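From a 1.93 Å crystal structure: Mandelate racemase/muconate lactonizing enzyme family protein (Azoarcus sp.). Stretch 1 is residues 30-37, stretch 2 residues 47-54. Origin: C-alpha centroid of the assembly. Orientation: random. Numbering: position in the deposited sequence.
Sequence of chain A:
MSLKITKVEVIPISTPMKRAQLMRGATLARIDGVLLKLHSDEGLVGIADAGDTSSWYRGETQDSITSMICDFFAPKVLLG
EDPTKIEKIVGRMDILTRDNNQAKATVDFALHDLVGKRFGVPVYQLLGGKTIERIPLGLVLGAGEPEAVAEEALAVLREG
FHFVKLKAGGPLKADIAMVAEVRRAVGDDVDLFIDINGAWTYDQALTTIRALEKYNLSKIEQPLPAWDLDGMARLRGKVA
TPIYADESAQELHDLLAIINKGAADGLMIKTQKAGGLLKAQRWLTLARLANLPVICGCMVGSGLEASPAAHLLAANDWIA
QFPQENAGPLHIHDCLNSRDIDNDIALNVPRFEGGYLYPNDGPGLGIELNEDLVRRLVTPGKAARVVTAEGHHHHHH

Stretch 1 (30-37) RIDGVLLK
Stretch 2 (47-54) IADAGDTS

Two neighbouring antiparallel segments pair through a backbone ladder that is interrupted by a one-residue slip in register at Gly51, and the contact illustrates how a regular ladder can continue past such a slip with side-chain and water-mediated bonds added to a weak backbone one. The strand 31-37 and the strand beginning before Ile47 run at 169° to each other, with axes approaching to 4.6 Å; together the two stretches bury 513 Å².

The register is set by Leu36 opposite Ala48, a hydrogen-bonded pair with CA atoms 5.1 Å apart. Leu36 N donates to Ala48 O at 2.8 Å and 166°, and Ala48 N returns the bond to Leu36 O at 3.0 Å, more bent at 137°. The flanking non-hydrogen-bonded pairs, Leu35 with Asp49 and Lys37 with Ile47, draw in to CA-CA distances of 4.5 and 4.6 Å. Such close approach brings CA-H groups near carbonyls: Leu35 CA lies 3.3 Å from Ala48 O, and Ile47 CA 3.2 Å from Leu36 O. One rung further, Ala50 N donates to Val34 O at 2.9 Å and 162°.

Side chains alternate as the pleat requires. Leu36 (chi1 t, chi2 p) and Ala48 share one face, their CB atoms 4.4 Å apart. Leu35 (m, t), Asp49 (t), Lys37 (m, then t throughout) and Ile47 (p, t) occupy the other. There Leu35 CD2 packs 3.3 Å from Asp49 CG, while Lys37 CG meets Ile47 CG2 at 4.0 Å before both side chains lead away from the opposing stretch.

The register then slips by one: Val34 lies nearest Ala50 (CA-CA 5.4 Å), Gly33 nearest Asp52 (CA-CA 4.9 Å), with Gly51 as the extra residue. Ala50 has phi/psi of -63/-28 and Gly51 87/-168, a conformation in which a CB would be jammed against the preceding carbonyl; Asp49 OD1 accepts from Gly51 N at 2.9 Å within the same stretch. Across from this segment, Gly33 (-144/-161) brings its CA to 3.4 Å from Gly51 O. A CB on Gly33 would clash with that oxygen, so the close backbone passage depends on its absence.

Beyond Gly51, Asp32 O gathers two donors from Thr53: OG1 of Thr53 (chi1 p) at 2.9 Å from Asp32 O, and a weak bond from Thr53 N to Asp32 O at 3.2 Å and 126°. Asp52 (chi1 t) places CB 3.5 Å from CG2 of Ile31 (m, m). A water links the stretches here, accepting from Asp32 N at 3.1 Å and donating to Asp52 OD1 at 2.5 Å. At the start of the first stretch, Arg30 NE forms a salt bridge with Asp32 OD1 at 2.9 Å.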

# COMPACT_ATOMS: atom_id res chain seq x y z
N ARG A 30 -44.85 19.40 7.45
CA ARG A 30 -45.37 18.75 6.25
C ARG A 30 -44.25 18.19 5.37
O ARG A 30 -43.14 18.72 5.33
CB ARG A 30 -46.21 19.75 5.44
CG ARG A 30 -45.40 20.82 4.73
CD ARG A 30 -46.29 21.72 3.88
NE ARG A 30 -45.52 22.49 2.90
CZ ARG A 30 -46.05 23.34 2.03
NH1 ARG A 30 -47.36 23.54 2.00
NH2 ARG A 30 -45.27 23.99 1.17
N ILE A 31 -44.57 17.12 4.66
CA ILE A 31 -43.62 16.47 3.77
C ILE A 31 -43.81 16.96 2.34
O ILE A 31 -44.87 16.73 1.73
CB ILE A 31 -43.84 14.94 3.78
CG1 ILE A 31 -43.61 14.39 5.19
CG2 ILE A 31 -42.93 14.28 2.77
CD1 ILE A 31 -42.24 14.72 5.77
N ASP A 32 -42.81 17.64 1.79
CA ASP A 32 -42.88 18.15 0.42
C ASP A 32 -42.22 17.16 -0.54
O ASP A 32 -41.02 16.88 -0.44
CB ASP A 32 -42.21 19.52 0.30
CG ASP A 32 -42.91 20.59 1.13
OD1 ASP A 32 -44.16 20.56 1.22
OD2 ASP A 32 -42.22 21.47 1.67
N GLY A 33 -43.01 16.64 -1.46
CA GLY A 33 -42.48 15.68 -2.41
C GLY A 33 -43.08 15.80 -3.78
O GLY A 33 -43.68 16.82 -4.13
N VAL A 34 -42.95 14.75 -4.58
CA VAL A 34 -43.46 14.77 -5.93
C VAL A 34 -44.00 13.40 -6.34
O VAL A 34 -43.49 12.37 -5.90
CB VAL A 34 -42.34 15.21 -6.90
CG1 VAL A 34 -42.32 14.36 -8.14
CG2 VAL A 34 -42.51 16.68 -7.25
N LEU A 35 -45.05 13.41 -7.15
CA LEU A 35 -45.63 12.18 -7.68
C LEU A 35 -45.39 12.21 -9.18
O LEU A 35 -45.45 13.27 -9.80
CB LEU A 35 -47.13 12.09 -7.41
CG LEU A 35 -47.66 11.99 -5.97
CD1 LEU A 35 -49.14 11.64 -6.03
CD2 LEU A 35 -46.90 10.94 -5.17
N LEU A 36 -45.12 11.05 -9.76
CA LEU A 36 -44.86 10.95 -11.18
C LEU A 36 -45.84 10.01 -11.86
O LEU A 36 -46.20 8.96 -11.32
CB LEU A 36 -43.44 10.42 -11.42
CG LEU A 36 -43.04 10.06 -12.86
CD1 LEU A 36 -43.04 11.31 -13.74
CD2 LEU A 36 -41.67 9.41 -12.86
N LYS A 37 -46.27 10.39 -13.05
CA LYS A 37 -47.16 9.55 -13.83
C LYS A 37 -46.62 9.45 -15.24
O LYS A 37 -46.42 10.47 -15.91
CB LYS A 37 -48.59 10.12 -13.88
CG LYS A 37 -49.37 9.94 -12.60
CD LYS A 37 -50.80 10.45 -12.76
CE LYS A 37 -51.58 10.36 -11.44
NZ LYS A 37 -52.95 10.94 -11.57
N ILE A 47 -47.10 4.84 -12.04
CA ILE A 47 -47.04 5.87 -11.00
C ILE A 47 -45.90 5.68 -10.02
O ILE A 47 -45.40 4.57 -9.83
CB ILE A 47 -48.36 5.91 -10.19
CG1 ILE A 47 -48.58 4.57 -9.47
CG2 ILE A 47 -49.53 6.20 -11.12
CD1 ILE A 47 -49.80 4.54 -8.58
N ALA A 48 -45.49 6.77 -9.38
CA ALA A 48 -44.40 6.73 -8.40
C ALA A 48 -44.45 7.95 -7.48
O ALA A 48 -44.99 8.99 -7.85
CB ALA A 48 -43.05 6.68 -9.12
N ASP A 49 -43.89 7.79 -6.29
CA ASP A 49 -43.85 8.83 -5.26
C ASP A 49 -42.38 9.00 -4.86
O ASP A 49 -41.79 8.07 -4.29
CB ASP A 49 -44.65 8.38 -4.04
CG ASP A 49 -44.82 9.48 -2.99
OD1 ASP A 49 -44.11 10.51 -3.05
OD2 ASP A 49 -45.67 9.29 -2.09
N ALA A 50 -41.80 10.16 -5.14
CA ALA A 50 -40.40 10.42 -4.80
C ALA A 50 -40.19 10.39 -3.29
O ALA A 50 -39.10 10.06 -2.81
CB ALA A 50 -39.97 11.77 -5.35
N GLY A 51 -41.25 10.72 -2.56
CA GLY A 51 -41.17 10.75 -1.12
C GLY A 51 -40.67 12.12 -0.69
O GLY A 51 -40.61 13.05 -1.50
N ASP A 52 -40.31 12.24 0.57
CA ASP A 52 -39.83 13.50 1.12
C ASP A 52 -38.54 13.99 0.44
O ASP A 52 -37.74 13.21 -0.06
CB ASP A 52 -39.61 13.33 2.62
CG ASP A 52 -39.21 14.62 3.30
OD1 ASP A 52 -39.76 15.67 2.93
OD2 ASP A 52 -38.35 14.58 4.21
N THR A 53 -38.36 15.31 0.42
CA THR A 53 -37.16 15.90 -0.15
C THR A 53 -36.34 16.48 1.00
O THR A 53 -36.88 17.11 1.92
CB THR A 53 -37.51 17.01 -1.18
OG1 THR A 53 -38.38 17.97 -0.58
CG2 THR A 53 -38.19 16.40 -2.41
N SER A 54 -35.03 16.25 0.97
CA SER A 54 -34.14 16.71 2.03
C SER A 54 -32.93 17.44 1.44
O SER A 54 -32.11 16.83 0.75
CB SER A 54 -33.66 15.52 2.87
OG SER A 54 -32.64 15.91 3.76
O HOH W 1 -40.02 18.16 3.10